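Local coordinates for protein myosin-I heavy chain (Dictyostelium discoideum, PDB 5EJY) that is an actin-based motor with ATPase activity that acts in early phagocytosis and adhesion, represented here by the first MyTH4-FERM unit of its tail, at residues A[178-183]-A[220-225]; A[234-239]-A[243-248]. All blocks are in the same frame, centred on the assembly; numbering follows the deposited sequence.

Both contacts involve the first FERM lobe, which has a ubiquitin-like fold. Contact 1 comes first along the chain. It joins the C-terminal end of helix 161-180, in the MyTH4 domain, to the start of helix 223-233 in that lobe. Contact 2 follows in series, where the loop after helix 223-233 meets the turn into strand 245-251 of the five-stranded mixed sheet. Helix 223-233 therefore runs from one contact to the other, their centres about 17 Å apart. The two also touch, Cys223 SG lying 3.4 Å from Ile247 O. Contact 1 thus lies at the boundary between two domains, whereas contact 2 closes a turn within the lobe.

Contact 1 of 2, residues A[178-183]-A[220-225]; sequences TLNGAR and ATTCQE
Asn180 reaches across with its side-chain amide, and ND2 donates two hydrogen bonds to segment 220-225. The shorter goes to Ala220 O, at 2.9 Å from Asn180 ND2. The nitrogen sits well above that carbonyl plane, and the N-H...O angle is a modest 150°. The second runs from Asn180 ND2 to Glu225 OE2, at 3.1 Å, and is straighter. Glu225 OE2 lies almost in the amide plane of Asn180, while ND2 approaches from above the carboxylate plane. The two flat groups are turned 70° apart. Thr222 CG2 adds an apolar touch, 3.9 Å from Asn180 CG. On the other branch of the amide, a water donates to Asn180 OD1 at 2.7 Å and makes a weak bond to Glu225 OE2. Asn180 is the last residue of helix 161-180, in the MyTH4 domain, and its partners lie at and just before the start of helix 223-233, in the ubiquitin-like first lobe of the FERM domain. The contact is therefore an interdomain one. Behind it, Thr222 is the N-cap of helix 223-233 and forms a capping box with Glu225. Glu225 N donates to Thr222 OG1 at 3.1 Å, and Thr222 N donates to Glu225 OE1 at 3.2 Å. The chi1 of 59° sets Thr222 OG1 between the Thr222 backbone N and carbonyl carbon, where it can accept the capping bond. A salt bridge from Arg176, one helical turn before Asn180, also holds Glu225 OE2. Gly181 leaves the helix with positive phi, and Lys263 NZ donates a hydrogen bond to Asn180 O at the helix end.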
loop_
_atom_site.group_PDB
_atom_site.type_symbol
_atom_site.label_atom_id
_atom_site.label_comp_id
_atom_site.label_asym_id
_atom_site.label_seq_id
_atom_site.Cartn_x
_atom_site.Cartn_y
_atom_site.Cartn_z
ATOM N N THR A 178 -12.379 -11.902 2.524
ATOM C CA THR A 178 -13.782 -11.654 2.843
ATOM C C THR A 178 -13.856 -10.517 3.857
ATOM O O THR A 178 -14.742 -9.669 3.805
ATOM C CB THR A 178 -14.469 -12.914 3.414
ATOM O OG1 THR A 178 -14.334 -13.991 2.477
ATOM C CG2 THR A 178 -15.950 -12.651 3.674
ATOM N N LEU A 179 -12.898 -10.496 4.775
ATOM C CA LEU A 179 -12.821 -9.430 5.761
ATOM C C LEU A 179 -12.369 -8.112 5.134
ATOM O O LEU A 179 -12.965 -7.062 5.377
ATOM C CB LEU A 179 -11.868 -9.823 6.886
ATOM C CG LEU A 179 -11.582 -8.720 7.903
ATOM C CD1 LEU A 179 -12.823 -8.430 8.728
ATOM C CD2 LEU A 179 -10.422 -9.113 8.797
ATOM N N ASN A 180 -11.327 -8.169 4.313
ATOM C CA ASN A 180 -10.652 -6.943 3.873
ATOM C C ASN A 180 -11.041 -6.416 2.503
ATOM O O ASN A 180 -10.602 -5.330 2.108
ATOM C CB ASN A 180 -9.133 -7.113 3.966
ATOM C CG ASN A 180 -8.649 -7.084 5.395
ATOM O OD1 ASN A 180 -9.404 -6.704 6.291
ATOM N ND2 ASN A 180 -7.391 -7.486 5.623
ATOM N N GLY A 181 -11.859 -7.170 1.776
ATOM C CA GLY A 181 -12.347 -6.705 0.491
ATOM C C GLY A 181 -11.401 -7.067 -0.635
ATOM O O GLY A 181 -10.265 -7.486 -0.400
ATOM N N ALA A 182 -11.875 -6.896 -1.862
ATOM C CA ALA A 182 -11.132 -7.258 -3.061
ATOM C C ALA A 182 -9.834 -6.484 -3.211
ATOM O O ALA A 182 -9.720 -5.336 -2.766
ATOM C CB ALA A 182 -12.001 -7.028 -4.299
ATOM N N ARG A 183 -8.868 -7.118 -3.865
ATOM C CA ARG A 183 -7.645 -6.436 -4.274
ATOM C C ARG A 183 -7.758 -5.944 -5.711
ATOM O O ARG A 183 -8.730 -6.243 -6.428
ATOM C CB ARG A 183 -6.433 -7.364 -4.134
ATOM C CG ARG A 183 -6.379 -8.486 -5.159
ATOM C CD ARG A 183 -5.221 -9.433 -4.845
ATOM N NE ARG A 183 -3.942 -8.722 -4.884
ATOM C CZ ARG A 183 -2.786 -9.233 -4.476
ATOM N NH1 ARG A 183 -2.745 -10.463 -3.951
ATOM N NH2 ARG A 183 -1.669 -8.504 -4.573
ATOM N N ALA A 220 -3.723 -10.087 1.730
ATOM C CA ALA A 220 -4.909 -9.279 2.052
ATOM C C ALA A 220 -4.624 -8.127 3.014
ATOM O O ALA A 220 -5.534 -7.379 3.365
ATOM C CB ALA A 220 -6.002 -10.158 2.629
ATOM N N THR A 221 -3.371 -7.972 3.427
ATOM C CA THR A 221 -3.016 -6.966 4.431
ATOM C C THR A 221 -3.242 -5.542 3.924
ATOM O O THR A 221 -2.753 -5.167 2.859
ATOM C CB THR A 221 -1.560 -7.129 4.906
ATOM O OG1 THR A 221 -1.442 -8.367 5.618
ATOM C CG2 THR A 221 -1.162 -5.969 5.847
ATOM N N THR A 222 -4.004 -4.758 4.679
ATOM C CA THR A 222 -4.335 -3.405 4.250
ATOM C C THR A 222 -3.375 -2.364 4.794
ATOM O O THR A 222 -2.577 -2.639 5.682
ATOM C CB THR A 222 -5.746 -3.012 4.697
ATOM O OG1 THR A 222 -5.811 -3.090 6.123
ATOM C CG2 THR A 222 -6.778 -3.960 4.078
ATOM N N CYS A 223 -3.468 -1.153 4.251
ATOM C CA CYS A 223 -2.681 -0.049 4.770
ATOM C C CYS A 223 -3.013 0.204 6.246
ATOM O O CYS A 223 -2.134 0.449 7.069
ATOM C CB CYS A 223 -2.932 1.201 3.929
ATOM S SG CYS A 223 -1.880 2.570 4.417
ATOM N N GLN A 224 -4.293 0.142 6.586
ATOM C CA GLN A 224 -4.701 0.362 7.967
ATOM C C GLN A 224 -4.154 -0.692 8.940
ATOM O O GLN A 224 -3.668 -0.351 10.020
ATOM C CB GLN A 224 -6.224 0.482 8.062
ATOM C CG GLN A 224 -6.744 0.773 9.455
ATOM C CD GLN A 224 -8.236 1.108 9.458
ATOM O OE1 GLN A 224 -8.835 1.313 8.409
ATOM N NE2 GLN A 224 -8.829 1.170 10.641
ATOM N N GLU A 225 -4.210 -1.971 8.563
ATOM C CA GLU A 225 -3.644 -3.023 9.414
ATOM C C GLU A 225 -2.164 -2.802 9.637
ATOM O O GLU A 225 -1.661 -2.912 10.757
ATOM C CB GLU A 225 -3.846 -4.412 8.791
ATOM C CG GLU A 225 -5.242 -4.942 8.932
ATOM C CD GLU A 225 -5.450 -6.251 8.197
ATOM O OE1 GLU A 225 -4.658 -6.583 7.282
ATOM O OE2 GLU A 225 -6.425 -6.950 8.541
HETATM O O HOH W 1 -9.291 -5.232 8.570
#

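Contact 2 of 2, residues A[234-239]-A[243-248]; sequences SRMRVN and NGFTII
Asn243 ND2 donates to Arg237 O at 2.8 Å, and the same nitrogen is also bonded to Ser231 OG of helix 223-233. The other amide branch makes an Asx turn within the ubiquitin-like FERM lobe: Asn243 OD1 accepts from Phe245 N at 2.8 Å, nearly straight and in the carbonyl plane. The bond to Arg237 O is bent, with an N-H...O angle of 135°, although the oxygen lies near the amide plane. With chi1 at 66°, Asn243 CG sits between its own backbone N and carbonyl carbon, and from there the amide reaches the 234-239 loop on one branch and the start of strand 245-251 on the other. A leucine here would probably leave Arg237 O, Ser231 OG and Phe245 N without their amide partner and the turn less firmly fixed. Asn243 N bonds to Asn239 O at 3.0 Å. The Arg237 guanidinium lays one face over the Asn243 backbone, Arg237 NH2 3.6 Å from Asn243 CA, while Glu310 holds it by a salt bridge. Met236 crosses Phe245 at about a right angle in a Met-aromatic contact. The bend at chi3 brings Met236 CE over the face of the ring, 3.6 Å from Phe245 CD1, a CH-pi contact.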
loop_
_atom_site.group_PDB
_atom_site.type_symbol
_atom_site.label_atom_id
_atom_site.label_comp_id
_atom_site.label_asym_id
_atom_site.label_seq_id
_atom_site.Cartn_x
_atom_site.Cartn_y
_atom_site.Cartn_z
ATOM N N SER A 234 6.323 0.275 17.209
ATOM C CA SER A 234 7.152 1.435 17.555
ATOM C C SER A 234 6.805 1.960 18.937
ATOM O O SER A 234 7.392 2.931 19.396
ATOM C CB SER A 234 6.938 2.562 16.534
ATOM O OG SER A 234 7.170 2.097 15.220
ATOM N N ARG A 235 5.826 1.322 19.578
ATOM C CA ARG A 235 5.329 1.718 20.895
ATOM C C ARG A 235 4.649 3.091 20.902
ATOM O O ARG A 235 4.707 3.826 21.890
ATOM C CB ARG A 235 6.448 1.659 21.944
ATOM C CG ARG A 235 7.327 0.419 21.814
ATOM C CD ARG A 235 8.060 0.111 23.129
ATOM N NE ARG A 235 9.000 -1.001 22.992
ATOM C CZ ARG A 235 8.670 -2.283 23.120
ATOM N NH1 ARG A 235 7.411 -2.625 23.389
ATOM N NH2 ARG A 235 9.600 -3.226 22.982
ATOM N N MET A 236 3.999 3.431 19.793
ATOM C CA MET A 236 3.150 4.608 19.734
ATOM C C MET A 236 1.768 4.188 20.207
ATOM O O MET A 236 1.556 3.023 20.534
ATOM C CB MET A 236 3.071 5.104 18.279
ATOM C CG MET A 236 4.431 5.397 17.696
ATOM S SD MET A 236 4.560 5.342 15.886
ATOM C CE MET A 236 3.151 6.341 15.409
ATOM N N ARG A 237 0.812 5.116 20.222
ATOM C CA ARG A 237 -0.572 4.710 20.400
ATOM C C ARG A 237 -0.857 3.672 19.331
ATOM O O ARG A 237 -0.421 3.816 18.188
ATOM C CB ARG A 237 -1.532 5.891 20.274
ATOM C CG ARG A 237 -1.586 6.767 21.513
ATOM C CD ARG A 237 -2.505 7.953 21.272
ATOM N NE ARG A 237 -1.910 8.920 20.348
ATOM C CZ ARG A 237 -2.535 9.997 19.889
ATOM N NH1 ARG A 237 -3.791 10.243 20.241
ATOM N NH2 ARG A 237 -1.907 10.827 19.065
ATOM N N VAL A 238 -1.572 2.614 19.691
ATOM C CA VAL A 238 -1.647 1.465 18.790
ATOM C C VAL A 238 -2.609 1.663 17.613
ATOM O O VAL A 238 -2.522 0.952 16.613
ATOM C CB VAL A 238 -1.960 0.129 19.533
ATOM C CG1 VAL A 238 -0.884 -0.171 20.582
ATOM C CG2 VAL A 238 -3.354 0.161 20.148
ATOM N N ASN A 239 -3.515 2.627 17.716
ATOM C CA ASN A 239 -4.513 2.800 16.674
ATOM C C ASN A 239 -4.100 3.936 15.746
ATOM O O ASN A 239 -4.048 5.087 16.163
ATOM C CB ASN A 239 -5.885 3.086 17.285
ATOM C CG ASN A 239 -7.008 3.043 16.259
ATOM O OD1 ASN A 239 -6.770 2.936 15.057
ATOM N ND2 ASN A 239 -8.241 3.128 16.735
ATOM N N ASN A 243 -3.523 8.078 16.227
ATOM C CA ASN A 243 -2.234 8.755 16.112
ATOM C C ASN A 243 -2.042 9.466 14.765
ATOM O O ASN A 243 -1.164 10.309 14.628
ATOM C CB ASN A 243 -1.049 7.820 16.435
ATOM C CG ASN A 243 -0.880 6.692 15.421
ATOM O OD1 ASN A 243 -1.053 6.887 14.217
ATOM N ND2 ASN A 243 -0.510 5.507 15.909
ATOM N N GLY A 244 -2.859 9.110 13.778
ATOM C CA GLY A 244 -2.874 9.813 12.499
ATOM C C GLY A 244 -1.792 9.434 11.505
ATOM O O GLY A 244 -1.664 10.067 10.454
ATOM N N PHE A 245 -1.015 8.400 11.819
ATOM C CA PHE A 245 0.029 7.924 10.907
ATOM C C PHE A 245 -0.541 6.961 9.866
ATOM O O PHE A 245 -1.512 6.262 10.132
ATOM C CB PHE A 245 1.141 7.194 11.682
ATOM C CG PHE A 245 2.150 8.110 12.343
ATOM C CD1 PHE A 245 1.773 8.945 13.385
ATOM C CD2 PHE A 245 3.478 8.110 11.934
ATOM C CE1 PHE A 245 2.700 9.750 14.019
ATOM C CE2 PHE A 245 4.420 8.927 12.555
ATOM C CZ PHE A 245 4.030 9.745 13.603
ATOM N N THR A 246 0.061 6.934 8.680
ATOM C CA THR A 246 -0.293 5.944 7.661
ATOM C C THR A 246 0.976 5.575 6.930
ATOM O O THR A 246 2.019 6.191 7.135
ATOM C CB THR A 246 -1.310 6.468 6.598
ATOM O OG1 THR A 246 -0.678 7.434 5.732
ATOM C CG2 THR A 246 -2.537 7.095 7.271
ATOM N N ILE A 247 0.876 4.589 6.051
ATOM C CA ILE A 247 1.998 4.203 5.223
ATOM C C ILE A 247 1.709 4.732 3.831
ATOM O O ILE A 247 0.617 4.524 3.307
ATOM C CB ILE A 247 2.150 2.666 5.180
ATOM C CG1 ILE A 247 2.505 2.135 6.583
ATOM C CG2 ILE A 247 3.238 2.271 4.177
ATOM C CD1 ILE A 247 2.423 0.616 6.714
ATOM N N ILE A 248 2.680 5.430 3.246
ATOM C CA ILE A 248 2.539 5.949 1.891
ATOM C C ILE A 248 3.525 5.273 0.947
ATOM O O ILE A 248 4.450 4.580 1.392
ATOM C CB ILE A 248 2.713 7.508 1.837
ATOM C CG1 ILE A 248 4.079 7.927 2.384
ATOM C CG2 ILE A 248 1.587 8.191 2.592
ATOM C CD1 ILE A 248 5.149 8.058 1.332
#